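Local coordinates for protein Na-translocating NADH-quinone reductase subunit C NqrC (Shewanella oneidensis, PDB 4XHF) that is the flavin mononucleotide-binding subunit C of a membrane-bound reductase complex, seen here as its soluble fragment, at residues V132-G140 against A230-F240; D154-V163 against L182-F191. One frame throughout, in Å; residues are numbered along the deposited sequence.

Interaction 1 of 2, residues V132-G140 against A230-F240; sequences VVVPFYGKG and AMEFWFGVEGF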
loop_
_atom_site.group_PDB
_atom_site.type_symbol
_atom_site.label_atom_id
_atom_site.label_comp_id
_atom_site.label_asym_id
_atom_site.label_seq_id
_atom_site.Cartn_x
_atom_site.Cartn_y
_atom_site.Cartn_z
ATOM N N VAL A 132 -7.515 4.385 5.163
ATOM C CA VAL A 132 -7.669 3.123 4.460
ATOM C C VAL A 132 -6.292 2.686 3.981
ATOM O O VAL A 132 -5.622 3.410 3.246
ATOM C CB VAL A 132 -8.643 3.232 3.268
ATOM C CG1 VAL A 132 -8.849 1.868 2.617
ATOM C CG2 VAL A 132 -9.980 3.803 3.722
ATOM N N VAL A 133 -5.863 1.512 4.432
ATOM C CA VAL A 133 -4.564 0.973 4.059
ATOM C C VAL A 133 -4.736 -0.007 2.906
ATOM O O VAL A 133 -5.517 -0.956 3.001
ATOM C CB VAL A 133 -3.879 0.272 5.246
ATOM C CG1 VAL A 133 -2.448 -0.102 4.890
ATOM C CG2 VAL A 133 -3.907 1.166 6.482
ATOM N N VAL A 134 -4.004 0.233 1.821
ATOM C CA VAL A 134 -4.076 -0.618 0.638
ATOM C C VAL A 134 -2.694 -1.141 0.258
ATOM O O VAL A 134 -1.692 -0.453 0.449
ATOM C CB VAL A 134 -4.679 0.133 -0.570
ATOM C CG1 VAL A 134 -6.067 0.635 -0.239
ATOM C CG2 VAL A 134 -3.783 1.292 -0.998
ATOM N N PRO A 135 -2.635 -2.367 -0.280
ATOM C CA PRO A 135 -1.367 -2.919 -0.758
ATOM C C PRO A 135 -0.966 -2.341 -2.107
ATOM O O PRO A 135 -1.824 -2.104 -2.957
ATOM C CB PRO A 135 -1.662 -4.414 -0.874
ATOM C CG PRO A 135 -3.116 -4.471 -1.182
ATOM C CD PRO A 135 -3.733 -3.340 -0.408
ATOM N N PHE A 136 0.327 -2.113 -2.296
ATOM C CA PHE A 136 0.840 -1.708 -3.591
ATOM C C PHE A 136 2.160 -2.416 -3.820
ATOM O O PHE A 136 2.870 -2.749 -2.871
ATOM C CB PHE A 136 1.019 -0.190 -3.668
ATOM C CG PHE A 136 2.254 0.308 -2.989
ATOM C CD1 PHE A 136 2.363 0.269 -1.611
ATOM C CD2 PHE A 136 3.305 0.816 -3.726
ATOM C CE1 PHE A 136 3.496 0.729 -0.981
ATOM C CE2 PHE A 136 4.443 1.276 -3.102
ATOM C CZ PHE A 136 4.538 1.233 -1.727
ATOM N N TYR A 137 2.472 -2.668 -5.082
ATOM C CA TYR A 137 3.754 -3.248 -5.435
ATOM C C TYR A 137 4.054 -2.990 -6.899
ATOM O O TYR A 137 3.154 -2.705 -7.688
ATOM C CB TYR A 137 3.782 -4.749 -5.134
ATOM C CG TYR A 137 2.832 -5.581 -5.965
ATOM C CD1 TYR A 137 1.491 -5.686 -5.625
ATOM C CD2 TYR A 137 3.281 -6.277 -7.079
ATOM C CE1 TYR A 137 0.621 -6.450 -6.380
ATOM C CE2 TYR A 137 2.420 -7.045 -7.838
ATOM C CZ TYR A 137 1.092 -7.129 -7.484
ATOM O OH TYR A 137 0.233 -7.892 -8.241
ATOM N N GLY A 138 5.329 -3.073 -7.250
ATOM C CA GLY A 138 5.766 -2.798 -8.603
ATOM C C GLY A 138 7.247 -3.064 -8.748
ATOM O O GLY A 138 7.973 -3.133 -7.758
ATOM N N LYS A 139 7.699 -3.220 -9.986
ATOM C CA LYS A 139 9.105 -3.479 -10.241
ATOM C C LYS A 139 9.924 -2.218 -10.015
ATOM O O LYS A 139 9.597 -1.151 -10.537
ATOM C CB LYS A 139 9.315 -3.990 -11.667
ATOM C CG LYS A 139 10.721 -4.504 -11.931
ATOM C CD LYS A 139 11.053 -4.492 -13.411
ATOM C CE LYS A 139 12.435 -5.067 -13.670
ATOM N NZ LYS A 139 12.510 -6.515 -13.338
ATOM N N GLY A 140 10.985 -2.345 -9.225
ATOM C CA GLY A 140 11.950 -1.274 -9.070
ATOM C C GLY A 140 12.885 -1.258 -10.262
ATOM O O GLY A 140 12.446 -1.093 -11.402
ATOM N N ALA A 230 4.787 2.455 -9.085
ATOM C CA ALA A 230 3.975 1.481 -8.367
ATOM C C ALA A 230 2.720 2.146 -7.822
ATOM O O ALA A 230 1.616 1.628 -7.974
ATOM C CB ALA A 230 4.774 0.847 -7.243
ATOM N N MET A 231 2.895 3.302 -7.192
ATOM C CA MET A 231 1.763 4.047 -6.662
ATOM C C MET A 231 0.907 4.619 -7.787
ATOM O O MET A 231 -0.315 4.678 -7.668
ATOM C CB MET A 231 2.245 5.168 -5.743
ATOM C CG MET A 231 2.762 4.671 -4.407
ATOM S SD MET A 231 3.316 6.017 -3.352
ATOM C CE MET A 231 4.110 5.108 -2.032
ATOM N N GLU A 232 1.546 5.027 -8.880
ATOM C CA GLU A 232 0.824 5.583 -10.018
ATOM C C GLU A 232 -0.177 4.578 -10.581
ATOM O O GLU A 232 -1.280 4.948 -10.986
ATOM C CB GLU A 232 1.791 6.016 -11.115
ATOM C CG GLU A 232 1.095 6.631 -12.315
ATOM C CD GLU A 232 2.060 7.034 -13.405
ATOM O OE1 GLU A 232 3.278 6.849 -13.215
ATOM O OE2 GLU A 232 1.600 7.527 -14.456
ATOM N N PHE A 233 0.217 3.308 -10.617
ATOM C CA PHE A 233 -0.662 2.258 -11.118
ATOM C C PHE A 233 -1.767 1.921 -10.131
ATOM O O PHE A 233 -2.937 1.842 -10.498
ATOM C CB PHE A 233 0.121 0.982 -11.426
ATOM C CG PHE A 233 -0.760 -0.175 -11.815
ATOM C CD1 PHE A 233 -1.211 -0.306 -13.118
ATOM C CD2 PHE A 233 -1.163 -1.110 -10.875
ATOM C CE1 PHE A 233 -2.032 -1.356 -13.480
ATOM C CE2 PHE A 233 -1.986 -2.162 -11.233
ATOM C CZ PHE A 233 -2.420 -2.285 -12.537
ATOM N N TRP A 234 -1.388 1.709 -8.877
ATOM C CA TRP A 234 -2.318 1.184 -7.887
ATOM C C TRP A 234 -3.293 2.230 -7.376
ATOM O O TRP A 234 -4.321 1.887 -6.795
ATOM C CB TRP A 234 -1.543 0.559 -6.731
ATOM C CG TRP A 234 -1.079 -0.811 -7.085
ATOM C CD1 TRP A 234 0.196 -1.206 -7.362
ATOM C CD2 TRP A 234 -1.903 -1.970 -7.239
ATOM N NE1 TRP A 234 0.219 -2.546 -7.668
ATOM C CE2 TRP A 234 -1.058 -3.037 -7.600
ATOM C CE3 TRP A 234 -3.273 -2.210 -7.103
ATOM C CZ2 TRP A 234 -1.538 -4.325 -7.823
ATOM C CZ3 TRP A 234 -3.748 -3.487 -7.322
ATOM C CH2 TRP A 234 -2.883 -4.529 -7.680
ATOM N N PHE A 235 -2.981 3.502 -7.600
ATOM C CA PHE A 235 -3.939 4.574 -7.348
ATOM C C PHE A 235 -4.533 5.070 -8.666
ATOM O O PHE A 235 -5.232 6.084 -8.707
ATOM C CB PHE A 235 -3.277 5.717 -6.578
ATOM C CG PHE A 235 -2.973 5.373 -5.151
ATOM C CD1 PHE A 235 -3.985 5.324 -4.206
ATOM C CD2 PHE A 235 -1.681 5.082 -4.757
ATOM C CE1 PHE A 235 -3.710 5.001 -2.894
ATOM C CE2 PHE A 235 -1.399 4.757 -3.448
ATOM C CZ PHE A 235 -2.414 4.716 -2.514
ATOM N N GLY A 236 -4.260 4.330 -9.739
ATOM C CA GLY A 236 -4.764 4.659 -11.059
ATOM C C GLY A 236 -6.039 3.906 -11.382
ATOM O O GLY A 236 -6.589 3.205 -10.532
ATOM N N VAL A 237 -6.495 4.035 -12.624
ATOM C CA VAL A 237 -7.789 3.502 -13.034
ATOM C C VAL A 237 -7.847 1.979 -12.962
ATOM O O VAL A 237 -8.924 1.405 -12.801
ATOM C CB VAL A 237 -8.140 3.956 -14.464
ATOM C CG1 VAL A 237 -8.173 5.476 -14.537
ATOM C CG2 VAL A 237 -7.145 3.402 -15.471
ATOM N N GLU A 238 -6.693 1.328 -13.078
ATOM C CA GLU A 238 -6.629 -0.129 -12.985
ATOM C C GLU A 238 -6.276 -0.572 -11.564
ATOM O O GLU A 238 -6.053 -1.756 -11.314
ATOM C CB GLU A 238 -5.611 -0.688 -13.990
ATOM C CG GLU A 238 -5.903 -0.286 -15.435
ATOM C CD GLU A 238 -5.134 -1.105 -16.458
ATOM O OE1 GLU A 238 -5.530 -2.260 -16.721
ATOM O OE2 GLU A 238 -4.141 -0.587 -17.009
ATOM N N GLY A 239 -6.251 0.386 -10.638
ATOM C CA GLY A 239 -5.929 0.117 -9.247
ATOM C C GLY A 239 -7.126 0.290 -8.336
ATOM O O GLY A 239 -8.173 -0.317 -8.556
ATOM N N PHE A 240 -6.973 1.129 -7.316
ATOM C CA PHE A 240 -7.997 1.290 -6.290
ATOM C C PHE A 240 -8.909 2.491 -6.524
ATOM O O PHE A 240 -9.679 2.864 -5.641
ATOM C CB PHE A 240 -7.335 1.416 -4.915
ATOM C CG PHE A 240 -6.720 0.141 -4.421
ATOM C CD1 PHE A 240 -7.517 -0.889 -3.947
ATOM C CD2 PHE A 240 -5.347 -0.031 -4.431
ATOM C CE1 PHE A 240 -6.954 -2.064 -3.494
ATOM C CE2 PHE A 240 -4.779 -1.205 -3.979
ATOM C CZ PHE A 240 -5.585 -2.223 -3.509
#

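Interaction 2 of 2, residues D154-V163 against L182-F191; sequences DFNTIKGVVV and LSLWKGKQLF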
loop_
_atom_site.group_PDB
_atom_site.type_symbol
_atom_site.label_atom_id
_atom_site.label_comp_id
_atom_site.label_asym_id
_atom_site.label_seq_id
_atom_site.Cartn_x
_atom_site.Cartn_y
_atom_site.Cartn_z
ATOM N N ASP A 154 -9.927 11.547 2.728
ATOM C CA ASP A 154 -10.048 12.323 1.495
ATOM C C ASP A 154 -9.498 11.507 0.324
ATOM O O ASP A 154 -9.661 11.878 -0.839
ATOM C CB ASP A 154 -9.325 13.678 1.605
ATOM C CG ASP A 154 -7.824 13.548 1.843
ATOM O OD1 ASP A 154 -7.274 12.430 1.746
ATOM O OD2 ASP A 154 -7.185 14.586 2.122
ATOM N N PHE A 155 -8.846 10.395 0.658
ATOM C CA PHE A 155 -8.300 9.465 -0.327
ATOM C C PHE A 155 -7.284 10.165 -1.223
ATOM O O PHE A 155 -7.216 9.921 -2.430
ATOM C CB PHE A 155 -9.431 8.846 -1.150
ATOM C CG PHE A 155 -10.461 8.142 -0.313
ATOM C CD1 PHE A 155 -10.078 7.228 0.654
ATOM C CD2 PHE A 155 -11.808 8.414 -0.475
ATOM C CE1 PHE A 155 -11.020 6.585 1.432
ATOM C CE2 PHE A 155 -12.754 7.774 0.302
ATOM C CZ PHE A 155 -12.359 6.860 1.257
ATOM N N ASN A 156 -6.490 11.031 -0.605
ATOM C CA ASN A 156 -5.465 11.794 -1.302
ATOM C C ASN A 156 -4.237 11.970 -0.413
ATOM O O ASN A 156 -3.115 11.668 -0.818
ATOM C CB ASN A 156 -6.015 13.156 -1.729
ATOM C CG ASN A 156 -5.077 13.907 -2.649
ATOM O OD1 ASN A 156 -4.154 13.329 -3.222
ATOM N ND2 ASN A 156 -5.317 15.203 -2.805
ATOM N N THR A 157 -4.464 12.444 0.808
ATOM C CA THR A 157 -3.381 12.667 1.760
ATOM C C THR A 157 -2.863 11.340 2.310
ATOM O O THR A 157 -3.632 10.519 2.813
ATOM C CB THR A 157 -3.840 13.567 2.929
ATOM O OG1 THR A 157 -4.364 14.796 2.412
ATOM C CG2 THR A 157 -2.684 13.875 3.872
ATOM N N ILE A 158 -1.555 11.139 2.207
ATOM C CA ILE A 158 -0.922 9.917 2.684
ATOM C C ILE A 158 -0.739 9.948 4.203
ATOM O O ILE A 158 -0.179 10.898 4.750
ATOM C CB ILE A 158 0.439 9.705 2.001
ATOM C CG1 ILE A 158 0.253 9.606 0.484
ATOM C CG2 ILE A 158 1.120 8.447 2.534
ATOM C CD1 ILE A 158 1.542 9.646 -0.301
ATOM N N LYS A 159 -1.211 8.896 4.870
ATOM C CA LYS A 159 -1.094 8.768 6.322
ATOM C C LYS A 159 0.154 7.974 6.703
ATOM O O LYS A 159 0.598 8.007 7.849
ATOM C CB LYS A 159 -2.342 8.092 6.898
ATOM C CG LYS A 159 -2.495 8.205 8.413
ATOM C CD LYS A 159 -2.965 9.592 8.828
ATOM C CE LYS A 159 -3.209 9.677 10.326
ATOM N NZ LYS A 159 -4.274 8.737 10.764
ATOM N N GLY A 160 0.714 7.252 5.738
ATOM C CA GLY A 160 1.929 6.494 5.970
ATOM C C GLY A 160 2.218 5.486 4.877
ATOM O O GLY A 160 1.302 4.921 4.275
ATOM N N VAL A 161 3.504 5.273 4.619
ATOM C CA VAL A 161 3.955 4.285 3.651
ATOM C C VAL A 161 4.879 3.282 4.330
ATOM O O VAL A 161 5.782 3.664 5.075
ATOM C CB VAL A 161 4.688 4.947 2.473
ATOM C CG1 VAL A 161 5.232 3.896 1.511
ATOM C CG2 VAL A 161 3.756 5.900 1.749
ATOM N N VAL A 162 4.641 2.001 4.066
ATOM C CA VAL A 162 5.452 0.924 4.617
ATOM C C VAL A 162 5.855 -0.032 3.504
ATOM O O VAL A 162 5.000 -0.666 2.892
ATOM C CB VAL A 162 4.694 0.140 5.714
ATOM C CG1 VAL A 162 5.530 -1.029 6.223
ATOM C CG2 VAL A 162 4.321 1.054 6.867
ATOM N N VAL A 163 7.155 -0.127 3.245
ATOM C CA VAL A 163 7.689 -1.117 2.314
ATOM C C VAL A 163 8.334 -2.224 3.139
ATOM O O VAL A 163 9.123 -1.946 4.041
ATOM C CB VAL A 163 8.711 -0.495 1.332
ATOM C CG1 VAL A 163 9.361 -1.559 0.455
ATOM C CG2 VAL A 163 8.037 0.557 0.466
ATOM N N LEU A 182 10.843 6.441 4.462
ATOM C CA LEU A 182 9.410 6.182 4.376
ATOM C C LEU A 182 8.598 7.264 5.085
ATOM O O LEU A 182 7.470 7.560 4.695
ATOM C CB LEU A 182 9.084 4.811 4.971
ATOM C CG LEU A 182 9.577 3.595 4.184
ATOM C CD1 LEU A 182 9.544 2.357 5.059
ATOM C CD2 LEU A 182 8.730 3.391 2.941
ATOM N N SER A 183 9.176 7.850 6.129
ATOM C CA SER A 183 8.484 8.866 6.916
ATOM C C SER A 183 8.263 10.144 6.116
ATOM O O SER A 183 7.413 10.965 6.465
ATOM C CB SER A 183 9.274 9.183 8.184
ATOM O OG SER A 183 10.495 9.830 7.872
ATOM N N LEU A 184 9.037 10.311 5.049
ATOM C CA LEU A 184 8.937 11.494 4.200
ATOM C C LEU A 184 7.599 11.569 3.472
ATOM O O LEU A 184 7.156 12.649 3.085
ATOM C CB LEU A 184 10.073 11.508 3.175
ATOM C CG LEU A 184 11.505 11.479 3.709
ATOM C CD1 LEU A 184 12.480 11.429 2.548
ATOM C CD2 LEU A 184 11.787 12.680 4.594
ATOM N N TRP A 185 6.967 10.418 3.273
ATOM C CA TRP A 185 5.719 10.350 2.521
ATOM C C TRP A 185 4.536 10.878 3.326
ATOM O O TRP A 185 3.524 11.286 2.754
ATOM C CB TRP A 185 5.440 8.910 2.085
ATOM C CG TRP A 185 6.435 8.369 1.098
ATOM C CD1 TRP A 185 7.663 7.843 1.375
ATOM C CD2 TRP A 185 6.279 8.293 -0.324
ATOM N NE1 TRP A 185 8.283 7.449 0.214
ATOM C CE2 TRP A 185 7.453 7.714 -0.843
ATOM C CE3 TRP A 185 5.261 8.660 -1.208
ATOM C CZ2 TRP A 185 7.638 7.494 -2.205
ATOM C CZ3 TRP A 185 5.446 8.441 -2.558
ATOM C CH2 TRP A 185 6.624 7.864 -3.044
ATOM N N LYS A 186 4.664 10.864 4.650
ATOM C CA LYS A 186 3.584 11.299 5.530
ATOM C C LYS A 186 3.167 12.735 5.222
ATOM O O LYS A 186 3.989 13.650 5.251
ATOM C CB LYS A 186 4.014 11.170 6.998
ATOM C CG LYS A 186 2.997 11.676 8.022
ATOM C CD LYS A 186 1.745 10.821 8.041
ATOM C CE LYS A 186 0.712 11.352 9.025
ATOM N NZ LYS A 186 1.159 11.213 10.438
ATOM N N GLY A 187 1.887 12.918 4.913
ATOM C CA GLY A 187 1.331 14.241 4.683
ATOM C C GLY A 187 1.287 14.633 3.219
ATOM O O GLY A 187 0.622 15.599 2.848
ATOM N N LYS A 188 2.001 13.885 2.385
ATOM C CA LYS A 188 2.018 14.149 0.953
ATOM C C LYS A 188 0.680 13.761 0.333
ATOM O O LYS A 188 -0.083 13.000 0.925
ATOM C CB LYS A 188 3.161 13.386 0.283
ATOM C CG LYS A 188 4.542 13.734 0.822
ATOM C CD LYS A 188 4.923 15.171 0.515
ATOM C CE LYS A 188 6.262 15.532 1.130
ATOM N NZ LYS A 188 6.756 16.849 0.644
ATOM N N GLN A 189 0.406 14.282 -0.862
ATOM C CA GLN A 189 -0.866 14.035 -1.537
ATOM C C GLN A 189 -0.675 13.402 -2.915
ATOM O O GLN A 189 0.129 13.867 -3.720
ATOM C CB GLN A 189 -1.656 15.338 -1.659
ATOM C CG GLN A 189 -2.216 15.821 -0.332
ATOM C CD GLN A 189 -3.124 17.020 -0.484
ATOM O OE1 GLN A 189 -2.922 17.860 -1.362
ATOM N NE2 GLN A 189 -4.138 17.105 0.370
ATOM N N LEU A 190 -1.436 12.341 -3.170
ATOM C CA LEU A 190 -1.300 11.558 -4.394
ATOM C C LEU A 190 -1.734 12.312 -5.646
ATOM O O LEU A 190 -1.082 12.213 -6.685
ATOM C CB LEU A 190 -2.109 10.263 -4.275
ATOM C CG LEU A 190 -1.588 9.244 -3.262
ATOM C CD1 LEU A 190 -2.689 8.277 -2.887
ATOM C CD2 LEU A 190 -0.392 8.489 -3.818
ATOM N N PHE A 191 -2.829 13.064 -5.541
ATOM C CA PHE A 191 -3.462 13.681 -6.706
ATOM C C PHE A 191 -3.487 15.203 -6.650
ATOM O O PHE A 191 -3.445 15.794 -5.570
ATOM C CB PHE A 191 -4.897 13.176 -6.847
ATOM C CG PHE A 191 -5.020 11.685 -6.795
ATOM C CD1 PHE A 191 -4.789 10.918 -7.923
ATOM C CD2 PHE A 191 -5.377 11.050 -5.618
ATOM C CE1 PHE A 191 -4.906 9.546 -7.876
ATOM C CE2 PHE A 191 -5.495 9.678 -5.566
ATOM C CZ PHE A 191 -5.260 8.926 -6.696
HETATM O O HOH W 1 -4.405 17.854 -3.915
#

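Interaction 1 of 2, residues V132-G140 against A230-F240
Trp234 makes the one hydrogen bond between the segments: its indole NE1 donates to Tyr137 O over 2.9 Å. The carbonyl lies at the indole edge, in the ring plane, and receives the N-H on a lone pair, but the bond is bent to 133° at the hydrogen.

Aromatic contacts spread from the same tryptophan. With its CG between the backbone N and the carbonyl carbon (chi1 65°), Tyr137 starts away from the helix, yet the end of its ring returns toward the indole, whose NE1 lies over one tyrosine face toward the rim; Tyr137 CE1 comes 3.4 Å from Trp234 CZ2, the planes oblique at 41°. Phe136 CA sits over the pyrrole face as a CH-pi contact, 4.1 Å from the ring centroid. Earlier in the strand, Val134 CB lies over the face of the Phe240 ring, 3.9 Å from its centroid, while Pro135 O meets its edge.

Apolar packing fills in the rest. Ala230 CB touches the edge of the Phe136 ring, 3.8 Å from Phe136 CD2, and Met231 adds an oblique Met-aromatic contact. At Gly138 the backbones come close (Gly138 CA to Ala230 CA 4.6 Å), the Ala230 methyl lying against the glycine.

Aromatic faces and edges thus dock the end of helix 221-234, with Phe235 and Phe240 on either side of the turn that follows, onto strand 129-139; the one polar bond, though bent, probably helps set the rotation of the indole, packed on both faces.

Interaction 2 of 2, residues D154-V163 against L182-F191
With CG anti to the backbone N (chi1 -171°), Asn156 reaches across to the opposing backbone, where its OD1 accepts from Phe191 N at 2.7 Å. Gln189, extended beyond CG, brings its amide over that of Asn156, the two planes stacked 20° apart. It carries NE2 to Thr157 OG1, 3.1 Å away, in a nearly straight bond in the glutamine amide plane.

Asp154 organises the start of segment 154-163: its OD1 takes the backbone N of Asn156 and Thr157 from the same face, and Thr157 OG1 donates to its OD2 on the syn lone pair. A water joins Asn156 ND2, Gln189 OE1 and Phe191 O.

Backbone bonds from Leu190 N to Asn156 O and Ile158 N to Lys188 O flank Thr157 and Gln189, making them an antiparallel, non-hydrogen-bonded pair; Gly187 N to Ile158 O (2.9 Å) extends the pairing toward the turn.

Beyond, Ile158 CD1 touches the edge of the Trp185 ring, and Val161 CG2 packs 3.5 Å from Trp185 CB. Leu182 lies crosswise to Val161 and Val163, its CD2 3.8 Å from Val161 CG1. The aliphatic part of Lys186 runs beside the Lys159 side chain, Lys186 CD against Lys159 O.

The Asx turn at Asp154 leads into this single beta bridge, while on the other segment the type II turn 185-188, with Gly187 at a positive phi, comes just before Gln189; together they fasten a loop of the FMN-binding domain along strand 158-165.

How the interactions relate
The two contacts lie about 13 Å apart, centre to centre, and reach the same antiparallel sheet: strand 129-139 serves interaction 1 and strand 158-165 serves interaction 2. Along the chain, interaction 2 is nested inside the loop that interaction 1 closes. They also touch: Met231 SD comes 3.3 Å from Trp185 CZ3, and Phe235 CE1 lies 3.4 Å from Leu190 CD1, while Val132 packs on Phe155. Helix 221-234 and loop 182-191 therefore pack against each other over strands separated by strand 144-151. Residues 221-223, at the start of that helix, line the FMN pocket; interaction 1 thus anchors the far end of the pocket helix to the sheet, and interaction 2 anchors the loop packed beside it.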